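Local coordinates for protein tryptophan--tRNA ligase (Aeropyrum pernix, PDB 3A04) that catalyses the ATP-dependent joining of L-tryptophan to tRNA(Trp), releasing AMP and diphosphate, as a class I aminoacyl-tRNA synthetase, at residues 83-88 with 346-351; 268-271 with 277-280; 255-258 with 264-267; 89-94 with 134-139. All coordinates share one frame; numbering follows the deposited sequence.

Interaction 1 (83-88 with 346-351); sequences FHFGHK and ERFLAE. With CD (cadmium ion), chain C.
Phe348, on helix 334-364, meets both Phe85 and Lys88 with the outer part of its ring. The tightest approach is made by the lysine, whose CE lies 3.5 Å from Phe348 CZ, obliquely to the ring. Phe85 CZ comes to 3.8 Å of Phe348 CE2, and the two phenyl planes are inclined at 62°, neither stacked nor edge-to-face. Phe348 reaches across because its chi1 of 170° turns CG away from the backbone N, over a gap where even the nearest CA atoms, those of Phe85 and Leu349, are 11.2 Å apart.

Around the turns of 346-351 that face away, Arg347, Ala350 and Glu351 are exposed, and Glu346 OE1 binds a cadmium ion at 2.4 Å, a site shared with Glu343. Behind Phe85 the HIGH region starts helix 85-99 with a capping box: His84 N donates to His87 ND1 over 3.0 Å, in the imidazole plane.

Across the contact itself no hydrogen bond forms. Lys88 NZ is held by a salt bridge to Asp92 and a hydrogen bond to His312; 5.3 Å from the centroid of the Phe348 ring, it can add at most a weak cation-pi attraction, and the lysine's apolar methylenes do the packing.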
loop_
_atom_site.group_PDB
_atom_site.type_symbol
_atom_site.label_atom_id
_atom_site.label_comp_id
_atom_site.label_asym_id
_atom_site.label_seq_id
_atom_site.Cartn_x
_atom_site.Cartn_y
_atom_site.Cartn_z
ATOM N N PHE A 83 -3.011 -23.533 14.862
ATOM C CA PHE A 83 -2.845 -22.771 16.089
ATOM C C PHE A 83 -2.219 -23.646 17.181
ATOM O O PHE A 83 -2.757 -24.756 17.511
ATOM C CB PHE A 83 -4.246 -22.311 16.504
ATOM C CG PHE A 83 -4.272 -21.325 17.630
ATOM C CD1 PHE A 83 -4.213 -21.754 18.938
ATOM C CD2 PHE A 83 -4.379 -19.945 17.353
ATOM C CE1 PHE A 83 -4.307 -20.843 20.007
ATOM C CE2 PHE A 83 -4.486 -19.063 18.369
ATOM C CZ PHE A 83 -4.429 -19.510 19.717
ATOM N N HIS A 84 -1.137 -23.145 17.791
ATOM C CA HIS A 84 -0.348 -23.928 18.715
ATOM C C HIS A 84 -0.142 -23.196 20.043
ATOM O O HIS A 84 -0.682 -22.082 20.242
ATOM C CB HIS A 84 0.972 -24.448 18.031
ATOM C CG HIS A 84 1.860 -23.362 17.489
ATOM N ND1 HIS A 84 2.242 -22.264 18.238
ATOM C CD2 HIS A 84 2.422 -23.191 16.261
ATOM C CE1 HIS A 84 3.048 -21.492 17.516
ATOM N NE2 HIS A 84 3.200 -22.052 16.328
ATOM N N PHE A 85 0.600 -23.806 20.980
ATOM C CA PHE A 85 0.813 -23.163 22.282
ATOM C C PHE A 85 1.684 -21.887 22.241
ATOM O O PHE A 85 1.639 -21.124 23.180
ATOM C CB PHE A 85 1.416 -24.211 23.274
ATOM C CG PHE A 85 0.326 -25.056 23.914
ATOM C CD1 PHE A 85 -0.326 -26.054 23.207
ATOM C CD2 PHE A 85 -0.094 -24.775 25.201
ATOM C CE1 PHE A 85 -1.398 -26.801 23.862
ATOM C CE2 PHE A 85 -1.087 -25.451 25.801
ATOM C CZ PHE A 85 -1.759 -26.472 25.134
ATOM N N GLY A 86 2.466 -21.699 21.179
ATOM C CA GLY A 86 3.155 -20.386 20.954
ATOM C C GLY A 86 2.069 -19.306 20.787
ATOM O O GLY A 86 2.097 -18.266 21.406
ATOM N N HIS A 87 1.067 -19.589 19.968
ATOM C CA HIS A 87 0.003 -18.630 19.730
ATOM C C HIS A 87 -0.792 -18.476 21.003
ATOM O O HIS A 87 -1.211 -17.350 21.371
ATOM C CB HIS A 87 -0.924 -19.070 18.570
ATOM C CG HIS A 87 -0.222 -19.320 17.259
ATOM N ND1 HIS A 87 -0.195 -20.559 16.636
ATOM C CD2 HIS A 87 0.491 -18.492 16.453
ATOM C CE1 HIS A 87 0.465 -20.468 15.488
ATOM N NE2 HIS A 87 0.833 -19.202 15.324
ATOM N N LYS A 88 -1.031 -19.580 21.740
ATOM C CA LYS A 88 -1.829 -19.437 22.940
ATOM C C LYS A 88 -1.232 -18.454 23.942
ATOM O O LYS A 88 -1.999 -17.782 24.668
ATOM C CB LYS A 88 -2.054 -20.847 23.627
ATOM C CG LYS A 88 -2.607 -20.796 25.065
ATOM C CD LYS A 88 -2.966 -22.261 25.552
ATOM C CE LYS A 88 -3.482 -22.308 27.018
ATOM N NZ LYS A 88 -2.528 -21.605 27.863
ATOM N N GLU A 346 -4.660 -33.007 28.947
ATOM C CA GLU A 346 -5.774 -33.731 28.458
ATOM C C GLU A 346 -7.018 -33.064 28.857
ATOM O O GLU A 346 -7.935 -32.924 28.071
ATOM C CB GLU A 346 -5.747 -35.127 29.141
ATOM C CG GLU A 346 -7.127 -35.729 29.345
ATOM C CD GLU A 346 -6.979 -37.083 30.105
ATOM O OE1 GLU A 346 -6.307 -37.979 29.543
ATOM O OE2 GLU A 346 -7.536 -37.108 31.217
ATOM N N ARG A 347 -7.114 -32.621 30.085
ATOM C CA ARG A 347 -8.270 -31.868 30.504
ATOM C C ARG A 347 -8.394 -30.492 29.773
ATOM O O ARG A 347 -9.488 -30.045 29.345
ATOM C CB ARG A 347 -8.159 -31.584 31.978
ATOM C CG ARG A 347 -9.444 -31.177 32.431
ATOM C CD ARG A 347 -9.652 -31.624 33.776
ATOM N NE ARG A 347 -10.183 -32.960 34.023
ATOM C CZ ARG A 347 -10.683 -33.232 35.241
ATOM N NH1 ARG A 347 -10.701 -32.237 36.131
ATOM N NH2 ARG A 347 -11.165 -34.423 35.600
ATOM N N PHE A 348 -7.273 -29.797 29.660
ATOM C CA PHE A 348 -7.299 -28.519 28.911
ATOM C C PHE A 348 -7.774 -28.764 27.449
ATOM O O PHE A 348 -8.704 -28.113 26.965
ATOM C CB PHE A 348 -5.937 -27.838 28.942
ATOM C CG PHE A 348 -5.883 -26.672 27.983
ATOM C CD1 PHE A 348 -6.488 -25.454 28.336
ATOM C CD2 PHE A 348 -5.400 -26.835 26.722
ATOM C CE1 PHE A 348 -6.568 -24.366 27.381
ATOM C CE2 PHE A 348 -5.450 -25.704 25.766
ATOM C CZ PHE A 348 -6.038 -24.541 26.134
ATOM N N LEU A 349 -7.179 -29.711 26.756
ATOM C CA LEU A 349 -7.589 -29.948 25.350
ATOM C C LEU A 349 -9.044 -30.331 25.191
ATOM O O LEU A 349 -9.717 -29.947 24.228
ATOM C CB LEU A 349 -6.740 -31.003 24.691
ATOM C CG LEU A 349 -5.287 -30.552 24.567
ATOM C CD1 LEU A 349 -4.498 -31.666 23.951
ATOM C CD2 LEU A 349 -5.193 -29.279 23.563
ATOM N N ALA A 350 -9.546 -31.140 26.132
ATOM C CA ALA A 350 -10.919 -31.615 26.036
ATOM C C ALA A 350 -11.891 -30.498 26.255
ATOM O O ALA A 350 -12.896 -30.416 25.579
ATOM C CB ALA A 350 -11.182 -32.799 27.112
ATOM N N GLU A 351 -11.664 -29.644 27.221
ATOM C CA GLU A 351 -12.609 -28.546 27.425
ATOM C C GLU A 351 -12.492 -27.559 26.234
ATOM O O GLU A 351 -13.486 -27.053 25.735
ATOM C CB GLU A 351 -12.297 -27.794 28.725
ATOM C CG GLU A 351 -12.273 -28.653 29.948
ATOM C CD GLU A 351 -12.170 -27.806 31.207
ATOM O OE1 GLU A 351 -12.850 -26.746 31.224
ATOM O OE2 GLU A 351 -11.426 -28.190 32.154
HETATM CD CD CD C . -5.842 -39.369 31.378
#

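Interaction 2 (268-271 with 277-280); sequences LTDP and NKLF
Asp270 and Lys278 face each other across a gap of 9.7 Å between their CA atoms, one in the loop that leads into helix 272-280 and the other on that helix. The motif is a buried salt bridge tying a helix back to its own lead-in, with Pro271 at the N-cap position between them, in the region that follows the KMSKS loop of this class I synthetase. Lys278 spans most of the distance: beyond CG its chain is fully extended, which carries NZ to 2.8 Å from Asp270 OD2. The two side chains cross at about a right angle, and the ammonium group meets OD2 on its syn side, 23° out of the carboxylate plane.

Both ends have further partners. OD2 also accepts from the backbone N of Phe267, while NZ donates to Thr265 O, so the pair draws the chain just before Asp270 in against the helix. Gln353 of helix 334-364 binds the carbonyl oxygens of Leu268 and Asp270 through its NE2. An asparagine in place of Asp270 would probably leave the buried Lys278 ammonium without a compensating charge, even if an amide oxygen still met it. The grip on the carboxylate is lopsided: OD1 stays 3.8 Å from Lys278 NZ.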
loop_
_atom_site.group_PDB
_atom_site.type_symbol
_atom_site.label_atom_id
_atom_site.label_comp_id
_atom_site.label_asym_id
_atom_site.label_seq_id
_atom_site.Cartn_x
_atom_site.Cartn_y
_atom_site.Cartn_z
ATOM N N LEU A 268 -3.678 -26.959 19.308
ATOM C CA LEU A 268 -4.914 -26.962 20.134
ATOM C C LEU A 268 -5.995 -27.936 19.630
ATOM O O LEU A 268 -6.918 -28.300 20.393
ATOM C CB LEU A 268 -5.462 -25.560 20.326
ATOM C CG LEU A 268 -4.699 -25.118 21.616
ATOM C CD1 LEU A 268 -3.263 -24.747 21.302
ATOM C CD2 LEU A 268 -5.350 -24.063 22.387
ATOM N N THR A 269 -5.886 -28.311 18.366
ATOM C CA THR A 269 -6.859 -29.285 17.792
ATOM C C THR A 269 -6.375 -30.757 17.823
ATOM O O THR A 269 -7.080 -31.652 17.326
ATOM C CB THR A 269 -7.228 -28.895 16.294
ATOM O OG1 THR A 269 -6.016 -28.837 15.556
ATOM C CG2 THR A 269 -7.926 -27.548 16.276
ATOM N N ASP A 270 -5.147 -30.993 18.316
ATOM C CA ASP A 270 -4.615 -32.349 18.388
ATOM C C ASP A 270 -5.552 -33.231 19.236
ATOM O O ASP A 270 -5.971 -32.882 20.329
ATOM C CB ASP A 270 -3.169 -32.388 18.954
ATOM C CG ASP A 270 -2.128 -32.011 17.957
ATOM O OD1 ASP A 270 -2.473 -31.992 16.745
ATOM O OD2 ASP A 270 -0.957 -31.726 18.357
ATOM N N PRO A 271 -5.911 -34.391 18.684
ATOM C CA PRO A 271 -6.614 -35.372 19.474
ATOM C C PRO A 271 -5.712 -35.838 20.642
ATOM O O PRO A 271 -4.474 -35.790 20.590
ATOM C CB PRO A 271 -6.825 -36.532 18.477
ATOM C CG PRO A 271 -6.676 -35.880 17.105
ATOM C CD PRO A 271 -5.540 -34.899 17.362
ATOM N N ASN A 277 1.277 -38.351 22.799
ATOM C CA ASN A 277 2.520 -38.863 22.294
ATOM C C ASN A 277 3.561 -37.798 22.035
ATOM O O ASN A 277 4.732 -37.990 22.294
ATOM C CB ASN A 277 2.258 -39.625 20.994
ATOM C CG ASN A 277 1.571 -40.973 21.240
ATOM O OD1 ASN A 277 1.590 -41.498 22.355
ATOM N ND2 ASN A 277 0.929 -41.505 20.207
ATOM N N LYS A 278 3.132 -36.657 21.495
ATOM C CA LYS A 278 4.074 -35.549 21.352
ATOM C C LYS A 278 4.624 -35.150 22.696
ATOM O O LYS A 278 5.836 -34.866 22.830
ATOM C CB LYS A 278 3.365 -34.325 20.725
ATOM C CG LYS A 278 2.929 -34.551 19.323
ATOM C CD LYS A 278 2.372 -33.187 18.740
ATOM C CE LYS A 278 2.136 -33.302 17.231
ATOM N NZ LYS A 278 1.307 -32.083 16.829
ATOM N N LEU A 279 3.752 -35.046 23.700
ATOM C CA LEU A 279 4.279 -34.695 25.027
ATOM C C LEU A 279 5.281 -35.753 25.535
ATOM O O LEU A 279 6.329 -35.436 26.160
ATOM C CB LEU A 279 3.123 -34.569 26.056
ATOM C CG LEU A 279 3.474 -33.982 27.444
ATOM C CD1 LEU A 279 4.072 -32.584 27.307
ATOM C CD2 LEU A 279 2.190 -33.740 28.241
ATOM N N PHE A 280 4.947 -37.031 25.323
ATOM C CA PHE A 280 5.839 -38.071 25.856
ATOM C C PHE A 280 7.188 -38.195 25.132
ATOM O O PHE A 280 8.181 -38.677 25.690
ATOM C CB PHE A 280 5.125 -39.441 25.970
ATOM C CG PHE A 280 4.480 -39.630 27.329
ATOM C CD1 PHE A 280 3.276 -39.014 27.618
ATOM C CD2 PHE A 280 5.094 -40.380 28.314
ATOM C CE1 PHE A 280 2.635 -39.150 28.901
ATOM C CE2 PHE A 280 4.476 -40.539 29.608
ATOM C CZ PHE A 280 3.235 -39.924 29.873
#

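Interaction 3 (255-258 with 264-267); sequences RKMS and STIF
Thr265 OG1 donates a hydrogen bond of 3.0 Å to Ser258 O and has a second, weak link to the carbonyl oxygen of Pro262. The hydroxyl does not come in along a lone pair of the serine carbonyl; it sits above that carbonyl plane, 57° out of it. The torsion behind this places OG1 between the backbone N and the carbonyl carbon (chi1 52°), which at the same time turns the methyl CG2 toward Met257.

There CG2 lies 3.6 Å from Met257 CG, the methionine side chain running obliquely across it. Met257 then bends at chi2 and chi3, bringing its CE to 3.9 Å from Ser264 O. The hydroxyl of Ser258 is engaged elsewhere, with the backbone N of Ser260. A valine in place of Thr265 would probably leave Ser258 O without its donor, letting the chain there shift.

Lys256, Met257 and Ser258 open the KMSKS region, the loop that in class I synthetases takes part in handling ATP. Both segments belong to the long connection between strand 242-246 and helix 272-280. Ile266 and Phe267 pack on Lys278 of that helix, Phe267 also touches His84, and Met257 SD lies against Gly86 near the start of helix 85-99.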
loop_
_atom_site.group_PDB
_atom_site.type_symbol
_atom_site.label_atom_id
_atom_site.label_comp_id
_atom_site.label_asym_id
_atom_site.label_seq_id
_atom_site.Cartn_x
_atom_site.Cartn_y
_atom_site.Cartn_z
ATOM N N ARG A 255 14.094 -26.749 20.101
ATOM C CA ARG A 255 14.113 -25.718 19.079
ATOM C C ARG A 255 12.800 -24.903 19.035
ATOM O O ARG A 255 11.740 -25.353 19.507
ATOM C CB ARG A 255 14.418 -26.376 17.738
ATOM C CG ARG A 255 15.802 -27.143 17.769
ATOM C CD ARG A 255 16.220 -27.790 16.431
ATOM N NE ARG A 255 15.466 -29.013 16.179
ATOM C CZ ARG A 255 15.793 -29.946 15.276
ATOM N NH1 ARG A 255 16.892 -29.817 14.530
ATOM N NH2 ARG A 255 15.033 -31.027 15.131
ATOM N N LYS A 256 12.880 -23.699 18.469
ATOM C CA LYS A 256 11.722 -22.812 18.190
ATOM C C LYS A 256 10.396 -23.504 17.784
ATOM O O LYS A 256 10.389 -24.380 16.937
ATOM C CB LYS A 256 12.171 -21.818 17.092
ATOM C CG LYS A 256 11.636 -20.386 17.170
ATOM C CD LYS A 256 12.456 -19.451 16.229
ATOM C CE LYS A 256 11.746 -18.127 15.974
ATOM N NZ LYS A 256 11.606 -17.304 17.233
ATOM N N MET A 257 9.285 -23.077 18.380
ATOM C CA MET A 257 7.946 -23.705 18.297
ATOM C C MET A 257 7.328 -23.351 16.949
ATOM O O MET A 257 7.173 -22.174 16.631
ATOM C CB MET A 257 7.158 -23.187 19.519
ATOM C CG MET A 257 5.714 -23.469 19.832
ATOM S SD MET A 257 5.545 -23.593 21.668
ATOM C CE MET A 257 5.633 -25.298 22.107
ATOM N N SER A 258 7.006 -24.356 16.120
ATOM C CA SER A 258 6.535 -24.135 14.735
ATOM C C SER A 258 5.426 -25.100 14.209
ATOM O O SER A 258 5.531 -26.313 14.348
ATOM C CB SER A 258 7.774 -24.181 13.794
ATOM O OG SER A 258 7.376 -24.405 12.430
ATOM N N SER A 264 7.220 -30.995 17.599
ATOM C CA SER A 264 7.632 -30.225 18.722
ATOM C C SER A 264 6.705 -29.083 19.097
ATOM O O SER A 264 7.061 -28.221 19.915
ATOM C CB SER A 264 9.054 -29.741 18.511
ATOM O OG SER A 264 9.888 -30.887 18.388
ATOM N N THR A 265 5.499 -29.128 18.515
ATOM C CA THR A 265 4.421 -28.234 18.890
ATOM C C THR A 265 3.126 -29.052 19.082
ATOM O O THR A 265 2.676 -29.705 18.143
ATOM C CB THR A 265 4.188 -27.118 17.765
ATOM O OG1 THR A 265 4.032 -27.771 16.499
ATOM C CG2 THR A 265 5.479 -26.317 17.562
ATOM N N ILE A 266 2.504 -28.915 20.236
ATOM C CA ILE A 266 1.107 -29.340 20.416
ATOM C C ILE A 266 0.109 -28.379 19.789
ATOM O O ILE A 266 0.083 -27.195 20.128
ATOM C CB ILE A 266 0.705 -29.394 21.890
ATOM C CG1 ILE A 266 1.796 -30.084 22.748
ATOM C CG2 ILE A 266 -0.811 -29.870 22.024
ATOM C CD1 ILE A 266 1.940 -31.536 22.629
ATOM N N PHE A 267 -0.722 -28.866 18.865
ATOM C CA PHE A 267 -1.754 -28.013 18.317
ATOM C C PHE A 267 -2.974 -28.070 19.195
ATOM O O PHE A 267 -3.327 -29.139 19.794
ATOM C CB PHE A 267 -2.048 -28.456 16.859
ATOM C CG PHE A 267 -0.839 -28.326 15.984
ATOM C CD1 PHE A 267 -0.218 -27.078 15.820
ATOM C CD2 PHE A 267 -0.292 -29.425 15.344
ATOM C CE1 PHE A 267 0.940 -26.935 15.030
ATOM C CE2 PHE A 267 0.868 -29.301 14.509
ATOM C CZ PHE A 267 1.481 -28.073 14.366
#

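Interaction 4 (89-94 with 134-139); sequences LTVDQL and ANMIAL
Val91 fits its two methyl groups over two residues of the facing helix, Met136 and Leu139. CG2 touches Met136 CG at 3.6 Å, the valine and methionine side chains crossing at about a right angle, and SD follows more loosely at 4.1 Å from the same methyl. CG1, anti to the backbone N of Val91 (chi1 178°), points to the other partner and meets Leu139 CD1 at 3.7 Å. That leucine methyl is almost as near to the valine's branch point, 3.8 Å from Val91 CB. The helices come close here, with 6.6 Å between Val91 CA and Met136 CA.

This is the helix layer of a Rossmann-type fold. Helix 85-99 makes the beta-alpha-beta crossover from strand 72-77 to its parallel neighbour 103-108, and helix 121-139 lies between 103-108 and 147-150 in the chain. Val91 and Met136 both rest on Phe77 of strand 72-77, and Met136 also touches Val106 of strand 103-108.

Away from the partner helix, Gln93 folds back on its own turn. Its NE2 donates to Leu89 O over 3.2 Å, and Gln93 N reaches that oxygen from the opposite face of the carbonyl plane.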
loop_
_atom_site.group_PDB
_atom_site.type_symbol
_atom_site.label_atom_id
_atom_site.label_comp_id
_atom_site.label_asym_id
_atom_site.label_seq_id
_atom_site.Cartn_x
_atom_site.Cartn_y
_atom_site.Cartn_z
ATOM N N LEU A 89 0.099 -18.460 24.057
ATOM C CA LEU A 89 0.758 -17.547 25.015
ATOM C C LEU A 89 0.403 -16.103 24.685
ATOM O O LEU A 89 0.176 -15.276 25.600
ATOM C CB LEU A 89 2.277 -17.707 24.897
ATOM C CG LEU A 89 3.165 -16.832 25.783
ATOM C CD1 LEU A 89 2.816 -17.121 27.194
ATOM C CD2 LEU A 89 4.615 -17.170 25.500
ATOM N N THR A 90 0.378 -15.748 23.398
ATOM C CA THR A 90 -0.011 -14.384 23.051
ATOM C C THR A 90 -1.472 -14.121 23.420
ATOM O O THR A 90 -1.756 -13.092 24.036
ATOM C CB THR A 90 0.174 -14.139 21.593
ATOM O OG1 THR A 90 1.557 -14.157 21.340
ATOM C CG2 THR A 90 -0.395 -12.741 21.157
ATOM N N VAL A 91 -2.395 -15.047 23.065
ATOM C CA VAL A 91 -3.833 -14.824 23.335
ATOM C C VAL A 91 -4.103 -14.762 24.814
ATOM O O VAL A 91 -4.985 -14.034 25.278
ATOM C CB VAL A 91 -4.714 -15.956 22.672
ATOM C CG1 VAL A 91 -6.175 -15.791 22.960
ATOM C CG2 VAL A 91 -4.516 -15.852 21.161
ATOM N N ASP A 92 -3.390 -15.597 25.579
ATOM C CA ASP A 92 -3.572 -15.545 27.028
ATOM C C ASP A 92 -3.253 -14.138 27.560
ATOM O O ASP A 92 -3.927 -13.669 28.447
ATOM C CB ASP A 92 -2.609 -16.551 27.685
ATOM C CG ASP A 92 -3.204 -18.018 27.662
ATOM O OD1 ASP A 92 -4.473 -18.253 27.463
ATOM O OD2 ASP A 92 -2.367 -18.916 27.747
ATOM N N GLN A 93 -2.199 -13.504 27.040
ATOM C CA GLN A 93 -1.894 -12.081 27.444
ATOM C C GLN A 93 -3.021 -11.134 26.959
ATOM O O GLN A 93 -3.410 -10.265 27.660
ATOM C CB GLN A 93 -0.571 -11.646 26.784
ATOM C CG GLN A 93 0.583 -12.468 27.316
ATOM C CD GLN A 93 1.875 -12.110 26.702
ATOM O OE1 GLN A 93 2.334 -10.979 26.824
ATOM N NE2 GLN A 93 2.472 -13.056 25.962
ATOM N N LEU A 94 -3.564 -11.314 25.755
ATOM C CA LEU A 94 -4.780 -10.542 25.407
ATOM C C LEU A 94 -5.958 -10.721 26.305
ATOM O O LEU A 94 -6.649 -9.729 26.623
ATOM C CB LEU A 94 -5.256 -10.784 23.952
ATOM C CG LEU A 94 -4.177 -10.838 22.869
ATOM C CD1 LEU A 94 -4.826 -11.242 21.486
ATOM C CD2 LEU A 94 -3.500 -9.442 22.778
ATOM N N ALA A 134 -11.435 -18.795 15.645
ATOM C CA ALA A 134 -12.245 -19.741 16.418
ATOM C C ALA A 134 -11.454 -20.258 17.616
ATOM O O ALA A 134 -12.004 -20.321 18.683
ATOM C CB ALA A 134 -12.773 -20.878 15.543
ATOM N N ASN A 135 -10.160 -20.554 17.467
ATOM C CA ASN A 135 -9.376 -20.966 18.667
ATOM C C ASN A 135 -9.222 -19.863 19.695
ATOM O O ASN A 135 -9.244 -20.084 20.891
ATOM C CB ASN A 135 -8.019 -21.503 18.259
ATOM C CG ASN A 135 -8.094 -22.979 17.909
ATOM O OD1 ASN A 135 -8.459 -23.774 18.746
ATOM N ND2 ASN A 135 -7.780 -23.330 16.690
ATOM N N MET A 136 -9.085 -18.625 19.239
ATOM C CA MET A 136 -9.018 -17.517 20.184
ATOM C C MET A 136 -10.307 -17.347 21.013
ATOM O O MET A 136 -10.283 -17.123 22.209
ATOM C CB MET A 136 -8.777 -16.234 19.395
ATOM C CG MET A 136 -7.304 -16.195 18.978
ATOM S SD MET A 136 -7.061 -14.547 18.160
ATOM C CE MET A 136 -6.478 -15.113 16.607
ATOM N N ILE A 137 -11.443 -17.477 20.360
ATOM C CA ILE A 137 -12.732 -17.387 21.058
ATOM C C ILE A 137 -12.875 -18.555 22.103
ATOM O O ILE A 137 -13.338 -18.345 23.220
ATOM C CB ILE A 137 -13.891 -17.548 20.024
ATOM C CG1 ILE A 137 -13.950 -16.384 19.020
ATOM C CG2 ILE A 137 -15.273 -17.595 20.717
ATOM C CD1 ILE A 137 -13.757 -15.044 19.607
ATOM N N ALA A 138 -12.485 -19.749 21.677
ATOM C CA ALA A 138 -12.610 -20.958 22.524
ATOM C C ALA A 138 -11.663 -20.836 23.734
ATOM O O ALA A 138 -11.932 -21.423 24.828
ATOM C CB ALA A 138 -12.287 -22.176 21.704
ATOM N N LEU A 139 -10.560 -20.081 23.556
ATOM C CA LEU A 139 -9.684 -19.772 24.678
ATOM C C LEU A 139 -10.235 -18.807 25.674
ATOM O O LEU A 139 -9.750 -18.778 26.787
ATOM C CB LEU A 139 -8.286 -19.256 24.217
ATOM C CG LEU A 139 -7.240 -20.237 23.696
ATOM C CD1 LEU A 139 -6.010 -19.476 23.121
ATOM C CD2 LEU A 139 -6.742 -21.350 24.782
#

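In the fold
Helix 85-99 ties interactions 1 and 4 together: its N-terminal end and the residues just before it serve 83-88 and its next turns 89-94, with the two centres 10 Å apart. Along the chain interaction 4 closes first, interaction 3 follows and interaction 2 comes last, all three nested within the span closed by interaction 1. Interaction 3 and the 268-271 side of interaction 2, with centres 11 Å apart, use the connection from strand 242-246 to helix 272-280, and 277-280 lies on that helix. Leu268 joins the groups, touching Phe85 and Leu139. The HIGH and KMSKS regions, distant in sequence, thus meet beside the Rossmann-type sheet, consistent with the shared ATP site of class I synthetases.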